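Prolyl oligopeptidase from Novosphingobium capsulatum probably hydrolyses oligopeptides on the carboxyl side of proline and, far less readily, alanine, as a serine protease of the S9A family. Local coordinates of one contact, PDB 1YR2 (chain A, 1.80 Å), residues N546-F551 and G578-A583, beside the matching contact of the related prolyl endopeptidase from Myxococcus xanthus, PDB 2BKL (chain B, 1.50 Å), residues N504-F509 and G536-A541. Structure 2 is superposed on structure 1 by the backbone atoms of these residues (RMSD 0.14 Å); each is numbered along its deposited sequence.

Structure 1 (1YR2); sequences NVFDDF and GLLIGA.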
loop_
_atom_site.group_PDB
_atom_site.type_symbol
_atom_site.label_atom_id
_atom_site.label_comp_id
_atom_site.label_asym_id
_atom_site.label_seq_id
_atom_site.Cartn_x
_atom_site.Cartn_y
_atom_site.Cartn_z
ATOM N N ASN A 546 17.604 -14.091 -10.719
ATOM C CA ASN A 546 17.325 -14.543 -9.344
ATOM C C ASN A 546 15.845 -14.424 -8.966
ATOM O O ASN A 546 15.323 -15.243 -8.203
ATOM C CB ASN A 546 18.134 -13.769 -8.286
ATOM C CG ASN A 546 19.600 -14.082 -8.290
ATOM O OD1 ASN A 546 20.028 -15.119 -8.810
ATOM N ND2 ASN A 546 20.401 -13.197 -7.659
ATOM N N VAL A 547 15.178 -13.385 -9.475
ATOM C CA VAL A 547 13.765 -13.129 -9.182
ATOM C C VAL A 547 12.922 -14.298 -9.712
ATOM O O VAL A 547 11.991 -14.787 -9.083
ATOM C CB VAL A 547 13.297 -11.819 -9.855
ATOM C CG1 VAL A 547 11.783 -11.600 -9.676
ATOM C CG2 VAL A 547 14.080 -10.596 -9.341
ATOM N N PHE A 548 13.276 -14.722 -10.913
ATOM C CA PHE A 548 12.579 -15.774 -11.616
ATOM C C PHE A 548 12.869 -17.108 -10.939
ATOM O O PHE A 548 11.951 -17.890 -10.725
ATOM C CB PHE A 548 12.953 -15.757 -13.098
ATOM C CG PHE A 548 12.813 -14.390 -13.763
ATOM C CD1 PHE A 548 11.840 -13.496 -13.392
ATOM C CD2 PHE A 548 13.608 -14.060 -14.851
ATOM C CE1 PHE A 548 11.703 -12.253 -14.037
ATOM C CE2 PHE A 548 13.475 -12.850 -15.493
ATOM C CZ PHE A 548 12.531 -11.943 -15.085
ATOM N N ASP A 549 14.104 -17.342 -10.514
ATOM C CA ASP A 549 14.411 -18.541 -9.793
ATOM C C ASP A 549 13.668 -18.599 -8.466
ATOM O O ASP A 549 13.205 -19.678 -8.066
ATOM C CB ASP A 549 15.914 -18.635 -9.520
ATOM C CG ASP A 549 16.713 -18.800 -10.775
ATOM O OD1 ASP A 549 16.170 -19.215 -11.847
ATOM O OD2 ASP A 549 17.907 -18.531 -10.795
ATOM N N ASP A 550 13.579 -17.467 -7.772
ATOM C CA ASP A 550 12.874 -17.411 -6.485
ATOM C C ASP A 550 11.409 -17.811 -6.683
ATOM O O ASP A 550 10.818 -18.527 -5.880
ATOM C CB ASP A 550 12.917 -16.016 -5.842
ATOM C CG ASP A 550 14.270 -15.603 -5.283
ATOM O OD1 ASP A 550 15.180 -16.449 -5.135
ATOM O OD2 ASP A 550 14.490 -14.393 -4.966
ATOM N N PHE A 551 10.823 -17.363 -7.774
ATOM C CA PHE A 551 9.377 -17.564 -7.982
ATOM C C PHE A 551 9.091 -18.995 -8.408
ATOM O O PHE A 551 8.091 -19.627 -7.986
ATOM C CB PHE A 551 8.904 -16.531 -8.964
ATOM C CG PHE A 551 7.388 -16.373 -9.075
ATOM C CD1 PHE A 551 6.626 -15.859 -8.020
ATOM C CD2 PHE A 551 6.759 -16.684 -10.229
ATOM C CE1 PHE A 551 5.240 -15.700 -8.138
ATOM C CE2 PHE A 551 5.358 -16.535 -10.348
ATOM C CZ PHE A 551 4.616 -16.028 -9.322
ATOM N N GLY A 578 4.112 -8.682 -14.518
ATOM C CA GLY A 578 3.768 -9.365 -15.756
ATOM C C GLY A 578 4.977 -9.919 -16.522
ATOM O O GLY A 578 4.939 -10.994 -17.079
ATOM N N LEU A 579 6.084 -9.209 -16.482
ATOM C CA LEU A 579 7.366 -9.733 -16.982
ATOM C C LEU A 579 7.699 -11.046 -16.231
ATOM O O LEU A 579 8.069 -12.033 -16.841
ATOM C CB LEU A 579 8.451 -8.670 -16.724
ATOM C CG LEU A 579 9.853 -9.192 -16.702
ATOM C CD1 LEU A 579 10.178 -9.703 -18.067
ATOM C CD2 LEU A 579 10.772 -8.069 -16.329
ATOM N N LEU A 580 7.532 -11.028 -14.906
ATOM C CA LEU A 580 7.785 -12.204 -14.042
ATOM C C LEU A 580 7.005 -13.392 -14.566
ATOM O O LEU A 580 7.544 -14.479 -14.810
ATOM C CB LEU A 580 7.372 -11.881 -12.587
ATOM C CG LEU A 580 7.258 -13.090 -11.640
ATOM C CD1 LEU A 580 8.577 -13.653 -11.408
ATOM C CD2 LEU A 580 6.565 -12.660 -10.366
ATOM N N ILE A 581 5.719 -13.177 -14.796
ATOM C CA ILE A 581 4.869 -14.259 -15.268
ATOM C C ILE A 581 5.305 -14.767 -16.662
ATOM O O ILE A 581 5.393 -15.983 -16.875
ATOM C CB ILE A 581 3.429 -13.831 -15.259
ATOM C CG1 ILE A 581 2.954 -13.416 -13.848
ATOM C CG2 ILE A 581 2.504 -14.874 -15.938
ATOM C CD1 ILE A 581 3.187 -14.323 -12.799
ATOM N N GLY A 582 5.612 -13.852 -17.577
ATOM C CA GLY A 582 6.053 -14.204 -18.928
ATOM C C GLY A 582 7.349 -15.005 -18.907
ATOM O O GLY A 582 7.527 -15.971 -19.666
ATOM N N ALA A 583 8.278 -14.599 -18.032
ATOM C CA ALA A 583 9.583 -15.215 -18.017
ATOM C C ALA A 583 9.521 -16.629 -17.405
ATOM O O ALA A 583 10.084 -17.557 -17.958
ATOM C CB ALA A 583 10.562 -14.360 -17.259
#
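Helix segments 546-551 and 578-583 cross at -70° with their axes 10.0 Å apart, and Phe548 faces Leu580 where the backbones come nearest. Both helices belong to the alpha/beta-hydrolase domain; the second follows strand 569-574 and a probable nucleophile elbow. Leu580 reaches in between two rings. Its CD2 stands over the centre of the Phe551 face, a CH-pi contact 3.8 Å from the centroid, while CD1 touches both phenylalanines, meeting Phe548 near the ring edge, 3.8 Å from its CD1. Ala583 CB lies over one face of Phe548, a CH-pi contact 3.7 Å from the centroid; so small a side chain lets the flat ring lie close to the helix. Ile581, with CG1 anti to the carbonyl carbon (chi1 -59°), brings CD1 4.0 Å from Phe551 CE2. Its branched, apolar chain also packs on Ile571, Ala595 and Pro597 of the central sheet.

Structure 2 (2BKL); sequences NVFDDF and GLLVGA.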
loop_
_atom_site.group_PDB
_atom_site.type_symbol
_atom_site.label_atom_id
_atom_site.label_comp_id
_atom_site.label_asym_id
_atom_site.label_seq_id
_atom_site.Cartn_x
_atom_site.Cartn_y
_atom_site.Cartn_z
ATOM N N ASN B 504 17.595 -14.070 -10.695
ATOM C CA ASN B 504 17.311 -14.549 -9.336
ATOM C C ASN B 504 15.836 -14.403 -8.949
ATOM O O ASN B 504 15.297 -15.214 -8.210
ATOM C CB ASN B 504 18.123 -13.791 -8.313
ATOM C CG ASN B 504 19.618 -14.111 -8.333
ATOM O OD1 ASN B 504 20.060 -15.161 -8.797
ATOM N ND2 ASN B 504 20.410 -13.197 -7.787
ATOM N N VAL B 505 15.165 -13.364 -9.441
ATOM C CA VAL B 505 13.772 -13.134 -9.132
ATOM C C VAL B 505 12.955 -14.285 -9.698
ATOM O O VAL B 505 12.071 -14.837 -9.032
ATOM C CB VAL B 505 13.277 -11.836 -9.778
ATOM C CG1 VAL B 505 11.837 -11.592 -9.483
ATOM C CG2 VAL B 505 14.115 -10.674 -9.299
ATOM N N PHE B 506 13.230 -14.634 -10.946
ATOM C CA PHE B 506 12.538 -15.703 -11.611
ATOM C C PHE B 506 12.824 -17.035 -10.953
ATOM O O PHE B 506 11.897 -17.823 -10.717
ATOM C CB PHE B 506 12.860 -15.722 -13.115
ATOM C CG PHE B 506 12.763 -14.357 -13.798
ATOM C CD1 PHE B 506 11.811 -13.441 -13.423
ATOM C CD2 PHE B 506 13.652 -14.011 -14.806
ATOM C CE1 PHE B 506 11.719 -12.221 -14.055
ATOM C CE2 PHE B 506 13.566 -12.758 -15.440
ATOM C CZ PHE B 506 12.600 -11.890 -15.069
ATOM N N ASP B 507 14.079 -17.249 -10.572
ATOM C CA ASP B 507 14.429 -18.468 -9.830
ATOM C C ASP B 507 13.699 -18.566 -8.483
ATOM O O ASP B 507 13.204 -19.626 -8.115
ATOM C CB ASP B 507 15.915 -18.581 -9.639
ATOM C CG ASP B 507 16.671 -18.800 -10.915
ATOM O OD1 ASP B 507 16.091 -19.251 -11.934
ATOM O OD2 ASP B 507 17.872 -18.541 -10.936
ATOM N N ASP B 508 13.583 -17.457 -7.765
ATOM C CA ASP B 508 12.801 -17.430 -6.537
ATOM C C ASP B 508 11.354 -17.798 -6.798
ATOM O O ASP B 508 10.745 -18.481 -6.000
ATOM C CB ASP B 508 12.854 -16.054 -5.870
ATOM C CG ASP B 508 14.206 -15.689 -5.318
ATOM O OD1 ASP B 508 15.146 -16.527 -5.262
ATOM O OD2 ASP B 508 14.400 -14.503 -4.951
ATOM N N PHE B 509 10.782 -17.368 -7.923
ATOM C CA PHE B 509 9.375 -17.657 -8.213
ATOM C C PHE B 509 9.175 -19.102 -8.626
ATOM O O PHE B 509 8.218 -19.733 -8.170
ATOM C CB PHE B 509 8.889 -16.714 -9.314
ATOM C CG PHE B 509 7.388 -16.512 -9.373
ATOM C CD1 PHE B 509 6.667 -16.046 -8.296
ATOM C CD2 PHE B 509 6.702 -16.775 -10.531
ATOM C CE1 PHE B 509 5.305 -15.802 -8.387
ATOM C CE2 PHE B 509 5.332 -16.535 -10.622
ATOM C CZ PHE B 509 4.643 -16.050 -9.535
ATOM N N GLY B 536 4.174 -8.714 -14.663
ATOM C CA GLY B 536 3.815 -9.295 -15.938
ATOM C C GLY B 536 5.037 -9.905 -16.591
ATOM O O GLY B 536 4.985 -10.976 -17.134
ATOM N N LEU B 537 6.172 -9.183 -16.528
ATOM C CA LEU B 537 7.462 -9.709 -16.940
ATOM C C LEU B 537 7.747 -11.010 -16.175
ATOM O O LEU B 537 8.140 -12.013 -16.765
ATOM C CB LEU B 537 8.549 -8.663 -16.671
ATOM C CG LEU B 537 9.984 -9.144 -16.764
ATOM C CD1 LEU B 537 10.293 -9.677 -18.153
ATOM C CD2 LEU B 537 10.911 -8.033 -16.410
ATOM N N LEU B 538 7.544 -10.962 -14.851
ATOM C CA LEU B 538 7.754 -12.138 -14.005
ATOM C C LEU B 538 7.046 -13.366 -14.517
ATOM O O LEU B 538 7.658 -14.422 -14.703
ATOM C CB LEU B 538 7.294 -11.857 -12.585
ATOM C CG LEU B 538 7.236 -13.070 -11.656
ATOM C CD1 LEU B 538 8.632 -13.616 -11.407
ATOM C CD2 LEU B 538 6.579 -12.638 -10.364
ATOM N N VAL B 539 5.748 -13.259 -14.762
ATOM C CA VAL B 539 4.987 -14.452 -15.169
ATOM C C VAL B 539 5.272 -14.860 -16.613
ATOM O O VAL B 539 5.200 -16.044 -16.943
ATOM C CB VAL B 539 3.464 -14.378 -14.841
ATOM C CG1 VAL B 539 3.279 -14.199 -13.369
ATOM C CG2 VAL B 539 2.753 -13.296 -15.624
ATOM N N GLY B 540 5.589 -13.901 -17.478
ATOM C CA GLY B 540 6.051 -14.232 -18.810
ATOM C C GLY B 540 7.355 -14.991 -18.835
ATOM O O GLY B 540 7.515 -15.961 -19.611
ATOM N N ALA B 541 8.299 -14.593 -17.973
ATOM C CA ALA B 541 9.568 -15.290 -17.817
ATOM C C ALA B 541 9.327 -16.691 -17.238
ATOM O O ALA B 541 9.870 -17.672 -17.701
ATOM C CB ALA B 541 10.504 -14.468 -16.942
#
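Segments 504-509 and 536-541 are helical and cross at -67°, their axes 9.9 Å apart, with Phe506 and Leu538 closest in the backbone. Leu538 reaches in between two rings. Its CD2 stands over the centre of the Phe509 face in a CH-pi contact 3.8 Å from the centroid, and CD1 touches both phenylalanines, meeting Phe506 near the ring edge, 3.8 Å from its CD1. Ala541 CB lies over one face of Phe506, a CH-pi contact 3.6 Å from the centroid; a methyl is small enough for the flat ring to approach the helix closely. Val539, with CG1 anti to the carbonyl carbon (chi1 -59°), places that methyl 4.1 Å from Phe509 CE2. Compact and apolar, it suits a buried place against the sheet, where it also packs on Ile529, Val553 and Cys555.

Comparison
The exchange of Ile581(A) for Val539(B) changes how a buried side chain branches from a CB that keeps its place. CG1 of Ile581(A) and CG1 of Val539(B) fall near each other, 1.0 Å apart after superposition, but CG2 of each has no counterpart in the other: the second branches leave CB in different directions. Both residues still touch the phenylalanine across the contact, so this contact is kept: CD1 of Ile581(A) lies 4.0 Å from Phe551(A) CE2, and CG1 of Val539(B) lies 4.1 Å from Phe509(B) CE2. Phe551(A) and Phe509(B) keep their place within the error, as do Leu580(A) and Leu538(B). On the side of the helix's own backbone, the base of the side chain stands farther from the carbonyl oxygen of the glycine three residues back in the second structure: Ile581(A) CB lies 3.7 Å from Gly578(A) O, whereas Val539(B) CB lies 4.4 Å from Gly536(B) O.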